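DNA-dependent metalloprotease WSS1 homolog 2 (Schizosaccharomyces pombe, PDB 5JIG) probably acts as a zinc-dependent endopeptidase that, brought to its substrates by DNA, cleaves DNA-binding proteins and helps repair toxic DNA-protein cross-links. Local coordinates at residues Asp30-Trp42 against Leu114-Leu127. Residues are numbered along the deposited sequence; the frame is centred on the assembly and turned at random. Where two conformers were deposited one is given.
Sequences DTGIKKIMDSHRW and LFRQLTKEADAADL
Gly-32 and Ala-122 bring the two backbones together, their CA atoms 3.6 Å apart. With no side chain on Gly-32, the carbonyl of Ala-122 sinks against the first turn of helix 31-40, and Gly-32 CA offers it a CA-H...O contact, 3.4 Å to Ala-122 O; a CB on the glycine would collide with that oxygen. Leu-127, carried back by the turn 124-127, lays CD1 against the other part of this bare patch, 3.7 Å from Gly-32 CA, while its CB rests on Thr-31 OG1. From here the helices diverge, crossing at 130° with 8.5 Å between axes, and larger side chains fill the widening gap. Ile-36 is the main bump on its helix: with CG2 anti to its own carbonyl carbon, that methyl drops into the hollow formed by Leu-118 O, Glu-121 CG and the Ala-122 methyl. Leu-118 crosses it at about a right angle, CD2 against Ile-36 CB and CD1 3.7 Å from Trp-42 CH2, at the indole edge and in its plane. His-40 CB covers one face of the indole, over its centre; beyond it Leu-114 CD2 meets the imidazole obliquely, 4.0 Å from His-40 NE2. On the outer flank Glu-121 runs over Ile-36 CG2 and crosses Lys-35, chain to chain, with Lys-35 NZ 4.5 Å from Glu-121 OE2, too far for a salt bridge. Cut back to an alanine, Glu-121 would keep CB on Ile-36 but would probably uncover Lys-35 CG, open the outer wall of the Ile-36 hollow and leave the ammonium without its nearby opposite charge. Lys-92 of helix 88-100, the helix bearing the HExxH motif of this WLM domain, joins both segments, with a salt bridge to the N-cap Asp-30 and a hydrogen bond to Ala-122 O. Ile-96 of that helix meets Ile-33 and Ala-122, and strand 6-10 backs helix 31-40 through Phe-6.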
ATOM      1  N   ASP A  30      -2.192  -8.504   4.175  1.00  7.20           N
ATOM      2  CA  ASP A  30      -1.197  -8.348   5.241  1.00  7.17           C
ATOM      3  C   ASP A  30      -1.926  -7.992   6.507  1.00  6.97           C
ATOM      4  O   ASP A  30      -2.717  -7.059   6.555  1.00  7.24           O
ATOM      5  CB  ASP A  30      -0.217  -7.250   4.818  1.00  7.11           C
ATOM      6  CG  ASP A  30       0.887  -7.011   5.812  1.00  7.68           C
ATOM      7  OD1 ASP A  30       0.604  -6.407   6.861  1.00  8.01           O
ATOM      8  OD2 ASP A  30       2.049  -7.403   5.527  1.00  9.28           O
ATOM      9  N   THR A  31      -1.655  -8.754   7.599  1.00  7.51           N
ATOM     10  CA  THR A  31      -2.387  -8.529   8.813  1.00  9.02           C
ATOM     11  C   THR A  31      -2.181  -7.142   9.431  1.00  7.95           C
ATOM     12  O   THR A  31      -3.071  -6.606  10.083  1.00  8.54           O
ATOM     13  CB  THR A  31      -2.113  -9.655   9.807  1.00 11.49           C
ATOM     14  OG1 THR A  31      -0.716  -9.757   9.979  1.00 13.35           O
ATOM     15  CG2 THR A  31      -2.634 -10.962   9.352  1.00 12.26           C
ATOM     16  N   GLY A  32      -0.996  -6.596   9.241  1.00  7.39           N
ATOM     17  CA  GLY A  32      -0.705  -5.253   9.707  1.00  7.47           C
ATOM     18  C   GLY A  32      -1.406  -4.181   8.903  1.00  6.90           C
ATOM     19  O   GLY A  32      -1.943  -3.222   9.457  1.00  7.37           O
ATOM     20  N   ILE A  33      -1.423  -4.323   7.592  1.00  6.55           N
ATOM     21  CA  ILE A  33      -2.188  -3.416   6.736  1.00  6.19           C
ATOM     22  C   ILE A  33      -3.671  -3.476   7.057  1.00  6.49           C
ATOM     23  O   ILE A  33      -4.343  -2.461   7.184  1.00  7.22           O
ATOM     24  CB  ILE A  33      -1.899  -3.716   5.241  1.00  6.23           C
ATOM     25  CG1 ILE A  33      -0.449  -3.464   4.855  1.00  5.85           C
ATOM     26  CG2 ILE A  33      -2.860  -2.956   4.328  1.00  6.68           C
ATOM     27  CD1 ILE A  33       0.033  -2.025   5.031  1.00  6.76           C
ATOM     28  N   LYS A  34      -4.198  -4.687   7.241  1.00  6.92           N
ATOM     29  CA  LYS A  34      -5.621  -4.825   7.609  1.00  7.30           C
ATOM     30  C   LYS A  34      -5.887  -4.151   8.942  1.00  7.69           C
ATOM     31  O   LYS A  34      -6.926  -3.481   9.091  1.00  8.26           O
ATOM     32  CB  LYS A  34      -6.015  -6.291   7.614  1.00  8.74           C
ATOM     33  CG  LYS A  34      -6.081  -6.970   6.311  1.00 11.11           C
ATOM     34  CD  LYS A  34      -6.408  -8.436   6.396  1.00 16.38           C
ATOM     35  CE  LYS A  34      -7.831  -8.649   6.332  1.00 24.32           C
ATOM     36  NZ  LYS A  34      -8.081  -9.973   5.607  1.00 32.03           N
ATOM     37  N   LYS A  35      -4.975  -4.302   9.916  1.00  7.76           N
ATOM     38  CA  LYS A  35      -5.178  -3.688  11.215  1.00  8.59           C
ATOM     39  C   LYS A  35      -5.316  -2.201  11.128  1.00  7.76           C
ATOM     40  O   LYS A  35      -6.198  -1.632  11.746  1.00  8.92           O
ATOM     41  CB  LYS A  35      -3.987  -4.084  12.146  1.00 10.17           C
ATOM     42  CG  LYS A  35      -4.131  -3.668  13.562  1.00 11.79           C
ATOM     43  CD  LYS A  35      -4.934  -4.645  14.328  1.00 18.85           C
ATOM     44  CE  LYS A  35      -4.950  -4.325  15.817  1.00 26.16           C
ATOM     45  NZ  LYS A  35      -6.269  -4.401  16.408  1.00 32.03           N
ATOM     46  N   ILE A  36      -4.425  -1.542  10.361  1.00  7.03           N
ATOM     47  CA  ILE A  36      -4.516  -0.115  10.274  1.00  7.12           C
ATOM     48  C   ILE A  36      -5.709   0.357   9.428  1.00  6.91           C
ATOM     49  O   ILE A  36      -6.286   1.420   9.727  1.00  7.90           O
ATOM     50  CB  ILE A  36      -3.203   0.559   9.845  1.00  7.22           C
ATOM     51  CG1 ILE A  36      -2.740   0.125   8.474  1.00  7.46           C
ATOM     52  CG2 ILE A  36      -2.167   0.332  10.923  1.00  8.32           C
ATOM     53  CD1 ILE A  36      -1.541   0.898   7.946  1.00  7.22           C
ATOM     54  N   MET A  37      -6.058  -0.365   8.372  1.00  7.08           N
ATOM     55  CA  MET A  37      -7.239   0.034   7.595  1.00  7.54           C
ATOM     56  C   MET A  37      -8.511  -0.094   8.435  1.00  7.88           C
ATOM     57  O   MET A  37      -9.397   0.760   8.343  1.00  8.00           O
ATOM     58  CB  MET A  37      -7.281  -0.694   6.296  1.00  8.74           C
ATOM     59  CG  MET A  37      -6.071  -0.265   5.457  1.00  9.50           C
ATOM     60  SD  MET A  37      -5.999  -1.053   3.794  1.00  9.17           S
ATOM     61  CE  MET A  37      -7.339  -0.184   2.951  1.00  8.62           C
ATOM     62  N   ASP A  38      -8.574  -1.132   9.276  1.00  7.29           N
ATOM     63  CA  ASP A  38      -9.706  -1.268  10.197  0.50  8.42           C
ATOM     64  C   ASP A  38      -9.654  -0.146  11.233  1.00  8.56           C
ATOM     65  O   ASP A  38     -10.679   0.507  11.491  1.00  9.85           O
ATOM     66  CB  ASP A  38      -9.660  -2.637  10.869  0.50  9.64           C
ATOM     67  CG  ASP A  38     -10.144  -3.728   9.980  0.50  8.89           C
ATOM     68  OD1 ASP A  38      -9.781  -4.885  10.233  0.50 13.58           O
ATOM     69  OD2 ASP A  38     -11.099  -3.485   9.169  0.50 14.80           O
ATOM     70  N   SER A  39      -8.503   0.090  11.857  1.00  8.50           N
ATOM     71  CA  SER A  39      -8.429   1.091  12.944  0.50  9.01           C
ATOM     72  C   SER A  39      -8.767   2.475  12.469  1.00  8.48           C
ATOM     73  O   SER A  39      -9.409   3.257  13.168  1.00  9.81           O
ATOM     74  CB  SER A  39      -7.024   1.067  13.584  0.50 11.41           C
ATOM     75  OG  SER A  39      -6.785  -0.187  14.194  0.50 15.44           O
ATOM     76  N   HIS A  40      -8.308   2.814  11.251  1.00  8.10           N
ATOM     77  CA  HIS A  40      -8.504   4.122  10.694  1.00  8.61           C
ATOM     78  C   HIS A  40      -9.705   4.218   9.732  1.00  8.14           C
ATOM     79  O   HIS A  40      -9.955   5.264   9.177  1.00 10.26           O
ATOM     80  CB  HIS A  40      -7.225   4.700  10.076  1.00  8.48           C
ATOM     81  CG  HIS A  40      -6.989   6.110  10.375  1.00  7.98           C
ATOM     82  ND1 HIS A  40      -7.911   7.070  10.075  1.00  9.56           N
ATOM     83  CD2 HIS A  40      -5.985   6.768  10.995  1.00  8.60           C
ATOM     84  CE1 HIS A  40      -7.476   8.268  10.450  1.00  9.65           C
ATOM     85  NE2 HIS A  40      -6.287   8.122  11.019  1.00  9.15           N
ATOM     86  N   ARG A  41     -10.443   3.135   9.608  1.00  8.72           N
ATOM     87  CA  ARG A  41     -11.685   3.075   8.795  1.00  8.90           C
ATOM     88  C   ARG A  41     -11.454   3.547   7.364  1.00  8.20           C
ATOM     89  O   ARG A  41     -12.130   4.419   6.872  1.00 10.05           O
ATOM     90  CB  ARG A  41     -12.815   3.780   9.507  1.00  9.66           C
ATOM     91  CG  ARG A  41     -13.202   3.127  10.778  1.00 10.39           C
ATOM     92  CD  ARG A  41     -14.291   3.798  11.578  1.00 13.57           C
ATOM     93  NE  ARG A  41     -15.466   4.092  10.816  1.00 17.97           N
ATOM     94  CZ  ARG A  41     -15.871   5.299  10.404  1.00 33.50           C
ATOM     95  NH1 ARG A  41     -17.015   5.385   9.731  1.00 38.24           N
ATOM     96  NH2 ARG A  41     -15.151   6.411  10.620  1.00 36.68           N
ATOM     97  N   TRP A  42     -10.500   2.916   6.685  1.00  7.90           N
ATOM     98  CA  TRP A  42     -10.170   3.232   5.293  1.00  8.09           C
ATOM     99  C   TRP A  42     -10.603   2.146   4.369  1.00  8.24           C
ATOM    100  O   TRP A  42     -10.235   0.972   4.519  1.00  9.33           O
ATOM    101  CB  TRP A  42      -8.666   3.419   5.164  1.00  8.63           C
ATOM    102  CG  TRP A  42      -8.146   4.646   5.787  1.00  8.98           C
ATOM    103  CD1 TRP A  42      -8.796   5.819   5.931  1.00  9.61           C
ATOM    104  CD2 TRP A  42      -6.872   4.829   6.367  1.00  9.06           C
ATOM    105  NE1 TRP A  42      -7.978   6.752   6.558  1.00 10.01           N
ATOM    106  CE2 TRP A  42      -6.790   6.150   6.818  1.00  9.70           C
ATOM    107  CE3 TRP A  42      -5.766   3.977   6.571  1.00 10.55           C
ATOM    108  CZ2 TRP A  42      -5.642   6.653   7.479  1.00 10.52           C
ATOM    109  CZ3 TRP A  42      -4.661   4.482   7.232  1.00 12.29           C
ATOM    110  CH2 TRP A  42      -4.595   5.798   7.600  1.00 12.33           C
ATOM    111  N   LEU A 114       1.445  10.387  12.297  1.00  8.56           N
ATOM    112  CA  LEU A 114       0.529   9.324  11.956  1.00  8.65           C
ATOM    113  C   LEU A 114       1.258   8.172  11.248  1.00  7.83           C
ATOM    114  O   LEU A 114       1.021   7.030  11.569  1.00  8.52           O
ATOM    115  CB  LEU A 114      -0.597   9.848  11.078  1.00  9.09           C
ATOM    116  CG  LEU A 114      -1.676   8.777  10.777  1.00  9.54           C
ATOM    117  CD1 LEU A 114      -2.303   8.153  11.961  1.00 11.03           C
ATOM    118  CD2 LEU A 114      -2.722   9.362   9.820  1.00 10.73           C
ATOM    119  N   PHE A 115       2.184   8.478  10.340  1.00  7.68           N
ATOM    120  CA  PHE A 115       2.961   7.438   9.694  1.00  6.80           C
ATOM    121  C   PHE A 115       3.661   6.554  10.709  1.00  6.69           C
ATOM    122  O   PHE A 115       3.672   5.342  10.597  1.00  6.98           O
ATOM    123  CB  PHE A 115       3.966   8.072   8.733  1.00  7.29           C
ATOM    124  CG  PHE A 115       4.886   7.058   8.112  1.00  6.39           C
ATOM    125  CD1 PHE A 115       4.521   6.333   7.002  1.00  6.79           C
ATOM    126  CD2 PHE A 115       6.160   6.823   8.624  1.00  6.64           C
ATOM    127  CE1 PHE A 115       5.363   5.403   6.435  1.00  7.69           C
ATOM    128  CE2 PHE A 115       7.002   5.898   8.056  1.00  6.99           C
ATOM    129  CZ  PHE A 115       6.605   5.195   6.948  1.00  7.65           C
ATOM    130  N   ARG A 116       4.305   7.166  11.730  1.00  7.10           N
ATOM    131  CA  ARG A 116       4.986   6.352  12.726  1.00  7.46           C
ATOM    132  C   ARG A 116       4.002   5.470  13.528  1.00  7.32           C
ATOM    133  O   ARG A 116       4.281   4.323  13.850  1.00  8.23           O
ATOM    134  CB  ARG A 116       5.783   7.244  13.689  1.00  8.28           C
ATOM    135  CG  ARG A 116       7.059   7.847  13.102  1.00  8.07           C
ATOM    136  CD  ARG A 116       7.907   8.479  14.181  1.00  9.17           C
ATOM    137  NE  ARG A 116       7.222   9.566  14.866  1.00 10.35           N
ATOM    138  CZ  ARG A 116       7.176  10.814  14.465  1.00  9.40           C
ATOM    139  NH1 ARG A 116       6.372  11.664  15.105  1.00 12.74           N
ATOM    140  NH2 ARG A 116       7.860  11.238  13.456  1.00  9.30           N
ATOM    141  N   GLN A 117       2.844   6.054  13.843  1.00  8.03           N
ATOM    142  CA  GLN A 117       1.845   5.282  14.614  1.00  9.38           C
ATOM    143  C   GLN A 117       1.308   4.107  13.805  1.00  8.42           C
ATOM    144  O   GLN A 117       1.120   3.009  14.333  1.00  9.16           O
ATOM    145  CB  GLN A 117       0.718   6.237  14.990  1.00 10.92           C
ATOM    146  CG  GLN A 117       1.168   7.222  16.052  1.00 12.21           C
ATOM    147  CD  GLN A 117       0.224   8.394  16.189  1.00 17.23           C
ATOM    148  OE1 GLN A 117      -0.432   8.834  15.300  1.00 16.34           O
ATOM    149  NE2 GLN A 117       0.388   9.078  17.243  1.00 29.31           N
ATOM    150  N   LEU A 118       1.039   4.367  12.537  1.00  8.26           N
ATOM    151  CA  LEU A 118       0.561   3.284  11.648  1.00  7.79           C
ATOM    152  C   LEU A 118       1.615   2.217  11.435  1.00  7.39           C
ATOM    153  O   LEU A 118       1.336   1.029  11.415  1.00  7.64           O
ATOM    154  CB  LEU A 118       0.119   3.862  10.303  1.00  7.19           C
ATOM    155  CG  LEU A 118      -1.025   4.865  10.316  1.00  8.52           C
ATOM    156  CD1 LEU A 118      -1.165   5.447   8.898  1.00  9.91           C
ATOM    157  CD2 LEU A 118      -2.330   4.286  10.717  1.00 10.27           C
ATOM    158  N   THR A 119       2.874   2.650  11.306  1.00  7.39           N
ATOM    159  CA  THR A 119       3.996   1.726  11.137  1.00  7.34           C
ATOM    160  C   THR A 119       4.089   0.785  12.363  1.00  8.39           C
ATOM    161  O   THR A 119       4.266  -0.396  12.220  1.00  9.43           O
ATOM    162  CB  THR A 119       5.269   2.530  10.933  1.00  7.76           C
ATOM    163  OG1 THR A 119       5.227   3.129   9.634  1.00  7.60           O
ATOM    164  CG2 THR A 119       6.507   1.646  11.000  1.00  8.80           C
ATOM    165  N   LYS A 120       4.009   1.411  13.543  1.00  9.22           N
ATOM    166  CA  LYS A 120       4.086   0.586  14.762  1.00  9.83           C
ATOM    167  C   LYS A 120       2.925  -0.412  14.826  1.00  9.45           C
ATOM    168  O   LYS A 120       3.123  -1.609  15.093  1.00 11.28           O
ATOM    169  CB  LYS A 120       4.067   1.523  15.969  1.00 10.81           C
ATOM    170  CG  LYS A 120       3.996   0.911  17.329  1.00 13.67           C
ATOM    171  CD  LYS A 120       4.144   1.902  18.484  1.00 18.38           C
ATOM    172  CE  LYS A 120       4.008   1.300  19.851  1.00 25.11           C
ATOM    173  NZ  LYS A 120       4.154   2.381  20.835  1.00 32.67           N
ATOM    174  N   GLU A 121       1.712   0.051  14.528  1.00  8.90           N
ATOM    175  CA  GLU A 121       0.584  -0.855  14.532  1.00  7.98           C
ATOM    176  C   GLU A 121       0.768  -2.019  13.564  1.00  7.46           C
ATOM    177  O   GLU A 121       0.504  -3.149  13.877  1.00  8.99           O
ATOM    178  CB  GLU A 121      -0.650  -0.051  14.182  1.00  9.14           C
ATOM    179  CG  GLU A 121      -1.948  -0.850  14.316  1.00  8.70           C
ATOM    180  CD  GLU A 121      -2.535  -0.781  15.701  1.00  9.64           C
ATOM    181  OE1 GLU A 121      -2.972   0.307  16.090  1.00 11.45           O
ATOM    182  OE2 GLU A 121      -2.563  -1.831  16.433  1.00 12.97           O
ATOM    183  N   ALA A 122       1.182  -1.686  12.369  1.00  7.87           N
ATOM    184  CA  ALA A 122       1.276  -2.685  11.297  1.00  8.26           C
ATOM    185  C   ALA A 122       2.447  -3.637  11.428  1.00  8.90           C
ATOM    186  O   ALA A 122       2.478  -4.645  10.720  1.00 10.51           O
ATOM    187  CB  ALA A 122       1.350  -1.964   9.958  1.00  8.38           C
ATOM    188  N   ASP A 123       3.411  -3.294  12.271  1.00  9.02           N
ATOM    189  CA  ASP A 123       4.601  -4.133  12.488  1.00 10.17           C
ATOM    190  C   ASP A 123       4.499  -4.946  13.793  1.00 10.90           C
ATOM    191  O   ASP A 123       5.480  -5.554  14.205  1.00 11.44           O
ATOM    192  CB  ASP A 123       5.876  -3.298  12.527  1.00 13.30           C
ATOM    193  CG  ASP A 123       7.126  -4.158  12.456  1.00 15.90           C
ATOM    194  OD1 ASP A 123       8.094  -3.917  13.221  1.00 22.10           O
ATOM    195  OD2 ASP A 123       7.158  -5.113  11.610  1.00 19.38           O
ATOM    196  N   ALA A 124       3.351  -4.922  14.475  1.00  9.50           N
ATOM    197  CA  ALA A 124       3.244  -5.540  15.776  1.00 11.22           C
ATOM    198  C   ALA A 124       3.621  -7.023  15.714  1.00 10.38           C
ATOM    199  O   ALA A 124       3.297  -7.731  14.754  1.00 11.74           O
ATOM    200  CB  ALA A 124       1.858  -5.369  16.355  1.00 10.98           C
ATOM    201  N   ALA A 125       4.308  -7.504  16.725  1.00 12.03           N
ATOM    202  CA  ALA A 125       4.829  -8.865  16.754  1.00 12.83           C
ATOM    203  C   ALA A 125       3.794  -9.946  16.790  1.00 13.76           C
ATOM    204  O   ALA A 125       4.104 -11.106  16.483  1.00 18.54           O
ATOM    205  CB  ALA A 125       5.788  -9.072  17.933  1.00 14.61           C
ATOM    206  N   ASP A 126       2.580  -9.631  17.216  1.00 11.57           N
ATOM    207  CA  ASP A 126       1.544 -10.630  17.356  1.00 14.38           C
ATOM    208  C   ASP A 126       0.766 -10.870  16.095  1.00 16.85           C
ATOM    209  O   ASP A 126       0.038 -11.856  16.033  1.00 23.57           O
ATOM    210  CB  ASP A 126       0.538 -10.219  18.420  1.00 15.35           C
ATOM    211  CG  ASP A 126      -0.263  -9.046  18.060  1.00 13.19           C
ATOM    212  OD1 ASP A 126      -1.509  -9.169  18.181  1.00 14.69           O
ATOM    213  OD2 ASP A 126       0.353  -8.076  17.667  1.00 15.00           O
ATOM    214  N   LEU A 127       0.908 -10.037  15.097  1.00 16.62           N
ATOM    215  CA  LEU A 127       0.128 -10.175  13.882  1.00 15.90           C
ATOM    216  C   LEU A 127       0.653 -11.205  12.938  1.00 24.21           C
ATOM    217  O   LEU A 127       1.396 -12.084  13.264  1.00 25.75           O
ATOM    218  CB  LEU A 127       0.150  -8.842  13.194  1.00 14.86           C
ATOM    219  CG  LEU A 127      -0.501  -7.674  14.009  1.00 13.43           C
ATOM    220  CD1 LEU A 127      -0.526  -6.376  13.212  1.00 13.72           C
ATOM    221  CD2 LEU A 127      -1.879  -8.055  14.568  1.00 16.68           C
TER